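Local coordinates for protein tRNA (adenine(58)-N(1))-methyltransferase TrmI (PDB 2PWY) that methylates N1 of adenosine 58 in tRNA with S-adenosyl-L-methionine as methyl donor, and is required for growth at extreme temperatures, at residues A[213-218]-A[252-257]; A[219-224]-A[248-253]. One frame throughout, in Å; residues are numbered along the deposited sequence.

In the fold
Both contacts join the same two strands, 216-232 and 248-254, in the mixed eight-stranded sheet of the class I methyltransferase domain. Strand 235-243 lies between them in sequence, and 248-254 pairs antiparallel to 216-232, inserted between it and strand 192-198. Contact 1 lies where strand 216-232 begins and strand 248-254 ends, just before the C-terminal tail. The two centres are about 14 Å apart, contact 2 lying nearer the centre of the molecule. They share Leu-252 and Arg-253 and touch through Leu-218 CD1 against Val-250 CG1. Both reach the second subunit; Leu-222 to Val-224 pair antiparallel with a strand of it, so the sheet runs on across this interface of the homotetramer.

Contact 1: residues A[213-218]-A[252-257]; sequences AHPFRL and LRRWKG. Unlike the reference sequence in segment 252-257: Gly-257 (reference Ala). With SO4 (sulfate ion), chain C.
Strands 216-218 and 252-254 pair antiparallel in the class I methyltransferase sheet; Pro-215, just before one strand, meets Trp-255, just after the other. Arg-217 and Arg-253 are a hydrogen-bonded pair, their two N-H...O bonds lying in the carbonyl planes. Pro-215, centre of an inverse gamma turn, adds a third bond: its O takes the N-H of Trp-255 almost straight (176°), from above the carbonyl plane. The Trp-255 indole lies with one face over the turn, and Pro-215 CA makes a CH-pi contact 3.8 Å from the centroid of its six-membered ring. Arg-217, bent at chi2 and chi3, lays its guanidinium nearly parallel to the indole, the planes 12° apart and Arg-217 NH1 3.6 Å from Trp-255 NE1. Pro-215 also meets Arg-254, whose side chain runs alongside the proline and turns one guanidinium face to it, Pro-215 CG 3.7 Å above the centre of that plane; NE is bonded to Ala-185 O of helix 181-187. An alanine here has no NE for Ala-185 O and no guanidinium over Pro-215, and would probably loosen the hold of this strand end on that helix. On the face shared with Arg-254, Leu-252 crosses Phe-216 at about a right angle, Leu-252 CD1 sitting over one ring face and Leu-252 CB 3.7 Å from Phe-216 CD1; Leu-194, Leu-188 and Ala-185 also pack on Phe-216. A sulfate, probably from the crystallisation liquor, takes the N-H of Leu-218. One water links strand to tail, accepting from Lys-256 N and, in the guanidinium plane, from Arg-217 NH2 at 2.7 Å.

Contact 2: residues A[219-224]-A[248-253]; sequences ERVLEV and FLVALR
Strands 219-224 and 248-253 run antiparallel, 173° between their directions, and open with a classic beta bulge: Glu-219 and Arg-220 both face Ala-251. Two N-H groups grip Ala-251 O, Glu-219 N at 2.9 Å and Arg-220 N at 3.2 Å. Beyond it Leu-222 and Leu-249 exchange two N-H...O bonds. On their face, Leu-222 holds CG in the crowded position between backbone N and carbonyl carbon (chi1 64°), and its CD1 meets Leu-249 CD1, which also touches Val-224 CG2 at 3.9 Å; helix 82-91 packs on this side. Arg-220 lays CB and CG on the methyl of Ala-251, then folds away to salt bridges with Glu-228 and Glu-67 of the second subunit. On the other face Glu-223 runs alongside Phe-248, Glu-223 CG 3.5 Å from Phe-248 CE1. Its OE1 accepts a hydrogen bond from Trp-229 NE1 of the second subunit, and OE2 forms a salt bridge with Arg-227 of the third. At the bulge Glu-219 folds back over Arg-253, whose NH2 salt-bridges Glu-68 of the second subunit; the carboxylate of Glu-219 stands perpendicular to the guanidinium, and Glu-219 OE2 takes a weak salt-bridge bond from Arg-253 NE at 3.3 Å.

Contact 1: residues A[213-218]-A[252-257]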
# COMPACT_ATOMS: atom_id res chain seq x y z
N ALA A 213 -23.52 -4.70 21.22
CA ALA A 213 -24.80 -5.12 21.80
C ALA A 213 -24.98 -6.65 21.74
O ALA A 213 -26.07 -7.17 22.03
CB ALA A 213 -25.95 -4.40 21.10
N HIS A 214 -23.92 -7.36 21.38
CA HIS A 214 -23.98 -8.81 21.20
C HIS A 214 -22.76 -9.49 21.82
O HIS A 214 -21.76 -8.81 22.09
CB HIS A 214 -24.08 -9.13 19.71
CG HIS A 214 -25.29 -8.54 19.06
ND1 HIS A 214 -26.53 -9.15 19.10
CD2 HIS A 214 -25.46 -7.38 18.38
CE1 HIS A 214 -27.41 -8.39 18.47
NE2 HIS A 214 -26.79 -7.32 18.02
N PRO A 215 -22.82 -10.82 22.07
CA PRO A 215 -21.66 -11.51 22.62
C PRO A 215 -20.52 -11.76 21.60
O PRO A 215 -20.18 -12.91 21.32
CB PRO A 215 -22.25 -12.82 23.17
CG PRO A 215 -23.42 -13.08 22.29
CD PRO A 215 -23.98 -11.73 21.95
N PHE A 216 -19.94 -10.66 21.10
CA PHE A 216 -18.83 -10.69 20.15
C PHE A 216 -17.75 -9.74 20.63
O PHE A 216 -18.06 -8.68 21.19
CB PHE A 216 -19.30 -10.19 18.78
CG PHE A 216 -20.05 -11.21 17.97
CD1 PHE A 216 -19.40 -12.35 17.49
CD2 PHE A 216 -21.38 -10.99 17.63
CE1 PHE A 216 -20.10 -13.29 16.71
CE2 PHE A 216 -22.08 -11.92 16.86
CZ PHE A 216 -21.44 -13.07 16.40
N ARG A 217 -16.50 -10.12 20.41
CA ARG A 217 -15.34 -9.26 20.66
C ARG A 217 -14.68 -8.91 19.33
O ARG A 217 -14.41 -9.80 18.53
CB ARG A 217 -14.34 -9.99 21.57
CG ARG A 217 -13.14 -9.17 22.04
CD ARG A 217 -12.74 -9.52 23.49
NE ARG A 217 -13.16 -10.87 23.85
CZ ARG A 217 -14.01 -11.18 24.83
NH1 ARG A 217 -14.53 -10.24 25.62
NH2 ARG A 217 -14.32 -12.45 25.04
N LEU A 218 -14.45 -7.62 19.10
CA LEU A 218 -13.77 -7.20 17.87
C LEU A 218 -12.33 -7.72 17.86
O LEU A 218 -11.57 -7.52 18.82
CB LEU A 218 -13.77 -5.67 17.74
CG LEU A 218 -13.09 -5.12 16.48
CD1 LEU A 218 -13.78 -5.58 15.20
CD2 LEU A 218 -13.03 -3.57 16.51
N LEU A 252 -14.95 -10.79 14.12
CA LEU A 252 -15.42 -10.79 15.50
C LEU A 252 -15.24 -12.18 16.07
O LEU A 252 -15.46 -13.16 15.35
CB LEU A 252 -16.92 -10.43 15.55
CG LEU A 252 -17.37 -9.16 14.80
CD1 LEU A 252 -18.90 -9.07 14.84
CD2 LEU A 252 -16.75 -7.95 15.43
N ARG A 253 -14.87 -12.28 17.35
CA ARG A 253 -14.81 -13.59 18.01
C ARG A 253 -15.99 -13.73 18.95
O ARG A 253 -16.25 -12.83 19.76
CB ARG A 253 -13.50 -13.76 18.78
CG ARG A 253 -13.24 -15.19 19.25
CD ARG A 253 -12.11 -15.24 20.26
NE ARG A 253 -10.76 -15.02 19.72
CZ ARG A 253 -9.93 -15.98 19.32
NH1 ARG A 253 -10.30 -17.25 19.32
NH2 ARG A 253 -8.72 -15.65 18.88
N ARG A 254 -16.68 -14.87 18.85
CA ARG A 254 -17.82 -15.21 19.71
C ARG A 254 -17.36 -15.38 21.15
O ARG A 254 -16.39 -16.09 21.42
CB ARG A 254 -18.48 -16.51 19.21
CG ARG A 254 -19.71 -17.02 20.00
CD ARG A 254 -20.83 -16.00 19.99
NE ARG A 254 -22.12 -16.45 20.53
CZ ARG A 254 -22.42 -16.59 21.83
NH1 ARG A 254 -21.51 -16.40 22.78
NH2 ARG A 254 -23.65 -16.95 22.19
N TRP A 255 -18.06 -14.73 22.07
CA TRP A 255 -17.79 -14.86 23.50
C TRP A 255 -17.86 -16.30 23.97
O TRP A 255 -18.61 -17.11 23.41
CB TRP A 255 -18.82 -14.06 24.29
CG TRP A 255 -18.56 -12.59 24.36
CD1 TRP A 255 -17.60 -11.87 23.69
CD2 TRP A 255 -19.30 -11.64 25.14
NE1 TRP A 255 -17.69 -10.54 24.02
CE2 TRP A 255 -18.73 -10.37 24.91
CE3 TRP A 255 -20.39 -11.74 26.01
CZ2 TRP A 255 -19.21 -9.21 25.52
CZ3 TRP A 255 -20.87 -10.58 26.62
CH2 TRP A 255 -20.28 -9.34 26.37
N LYS A 256 -17.07 -16.61 25.01
CA LYS A 256 -17.21 -17.82 25.82
C LYS A 256 -18.68 -18.12 26.07
O LYS A 256 -19.48 -17.21 26.35
CB LYS A 256 -16.50 -17.63 27.17
CG LYS A 256 -16.48 -18.86 28.06
CD LYS A 256 -15.87 -18.53 29.44
CE LYS A 256 -15.62 -19.79 30.26
NZ LYS A 256 -16.88 -20.54 30.47
N GLY A 257 -19.02 -19.40 25.98
CA GLY A 257 -20.38 -19.87 26.11
C GLY A 257 -20.96 -19.83 27.51
O GLY A 257 -20.23 -19.76 28.52
S SO4 C . -15.09 -5.36 22.27
O1 SO4 C . -15.49 -3.98 22.47
O2 SO4 C . -14.79 -5.56 20.87
O3 SO4 C . -13.90 -5.66 23.05
O4 SO4 C . -16.14 -6.27 22.68
O HOH W 1 -15.76 -14.31 26.29

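Contact 2: residues A[219-224]-A[248-253]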
# COMPACT_ATOMS: atom_id res chain seq x y z
N GLU A 219 -11.94 -8.36 16.77
CA GLU A 219 -10.62 -8.95 16.68
C GLU A 219 -9.76 -8.32 15.58
O GLU A 219 -8.56 -8.08 15.79
CB GLU A 219 -10.72 -10.47 16.45
CG GLU A 219 -11.37 -11.24 17.61
CD GLU A 219 -10.55 -11.22 18.91
OE1 GLU A 219 -9.40 -10.71 18.91
OE2 GLU A 219 -11.06 -11.71 19.94
N ARG A 220 -10.36 -8.07 14.42
CA ARG A 220 -9.62 -7.54 13.27
C ARG A 220 -10.48 -6.62 12.43
O ARG A 220 -11.67 -6.84 12.23
CB ARG A 220 -9.14 -8.64 12.31
CG ARG A 220 -8.55 -9.88 12.94
CD ARG A 220 -7.05 -9.71 13.23
NE ARG A 220 -6.20 -9.87 12.04
CZ ARG A 220 -5.77 -11.04 11.56
NH1 ARG A 220 -6.14 -12.19 12.12
NH2 ARG A 220 -4.98 -11.07 10.50
N VAL A 221 -9.84 -5.56 11.94
CA VAL A 221 -10.35 -4.79 10.83
C VAL A 221 -9.18 -4.67 9.86
O VAL A 221 -8.13 -4.14 10.22
CB VAL A 221 -10.85 -3.40 11.25
CG1 VAL A 221 -11.17 -2.55 9.99
CG2 VAL A 221 -12.07 -3.51 12.18
N LEU A 222 -9.34 -5.20 8.66
CA LEU A 222 -8.22 -5.14 7.73
C LEU A 222 -8.61 -4.92 6.28
O LEU A 222 -9.77 -5.10 5.90
CB LEU A 222 -7.31 -6.36 7.88
CG LEU A 222 -7.88 -7.74 7.57
CD1 LEU A 222 -7.68 -8.00 6.11
CD2 LEU A 222 -7.15 -8.80 8.38
N GLU A 223 -7.62 -4.48 5.51
CA GLU A 223 -7.72 -4.35 4.07
C GLU A 223 -6.72 -5.29 3.43
O GLU A 223 -5.51 -5.24 3.73
CB GLU A 223 -7.34 -2.93 3.61
CG GLU A 223 -8.10 -1.81 4.24
CD GLU A 223 -7.49 -0.48 3.87
OE1 GLU A 223 -7.15 0.31 4.78
OE2 GLU A 223 -7.31 -0.24 2.65
N VAL A 224 -7.22 -6.14 2.55
CA VAL A 224 -6.38 -7.05 1.77
C VAL A 224 -5.97 -6.33 0.49
O VAL A 224 -6.81 -5.75 -0.21
CB VAL A 224 -7.14 -8.38 1.45
CG1 VAL A 224 -6.29 -9.29 0.59
CG2 VAL A 224 -7.54 -9.10 2.74
N PHE A 248 -13.38 -3.69 3.28
CA PHE A 248 -12.76 -4.03 4.54
C PHE A 248 -13.28 -5.37 5.02
O PHE A 248 -14.43 -5.71 4.76
CB PHE A 248 -13.10 -2.96 5.57
CG PHE A 248 -12.64 -1.60 5.18
CD1 PHE A 248 -11.34 -1.20 5.47
CD2 PHE A 248 -13.48 -0.73 4.48
CE1 PHE A 248 -10.88 0.06 5.09
CE2 PHE A 248 -13.03 0.55 4.11
CZ PHE A 248 -11.73 0.93 4.40
N LEU A 249 -12.43 -6.10 5.74
CA LEU A 249 -12.85 -7.32 6.43
C LEU A 249 -12.87 -7.06 7.92
O LEU A 249 -11.90 -6.53 8.49
CB LEU A 249 -11.90 -8.49 6.11
CG LEU A 249 -11.67 -8.85 4.64
CD1 LEU A 249 -10.82 -10.10 4.54
CD2 LEU A 249 -12.99 -9.06 3.95
N VAL A 250 -13.97 -7.43 8.56
CA VAL A 250 -14.16 -7.23 10.00
C VAL A 250 -14.36 -8.60 10.65
O VAL A 250 -15.31 -9.32 10.30
CB VAL A 250 -15.40 -6.34 10.29
CG1 VAL A 250 -15.57 -6.17 11.80
CG2 VAL A 250 -15.28 -4.96 9.60
N ALA A 251 -13.46 -8.96 11.57
CA ALA A 251 -13.51 -10.26 12.25
C ALA A 251 -13.93 -10.05 13.70
O ALA A 251 -13.35 -9.23 14.42
CB ALA A 251 -12.15 -10.97 12.21
N LEU A 252 -14.95 -10.79 14.12
CA LEU A 252 -15.42 -10.79 15.50
C LEU A 252 -15.24 -12.18 16.07
O LEU A 252 -15.46 -13.16 15.35
CB LEU A 252 -16.92 -10.43 15.55
CG LEU A 252 -17.37 -9.16 14.80
CD1 LEU A 252 -18.90 -9.07 14.84
CD2 LEU A 252 -16.75 -7.95 15.43
N ARG A 253 -14.87 -12.28 17.35
CA ARG A 253 -14.81 -13.59 18.01
C ARG A 253 -15.99 -13.73 18.95
O ARG A 253 -16.25 -12.83 19.76
CB ARG A 253 -13.50 -13.76 18.78
CG ARG A 253 -13.24 -15.19 19.25
CD ARG A 253 -12.11 -15.24 20.26
NE ARG A 253 -10.76 -15.02 19.72
CZ ARG A 253 -9.93 -15.98 19.32
NH1 ARG A 253 -10.30 -17.25 19.32
NH2 ARG A 253 -8.72 -15.65 18.88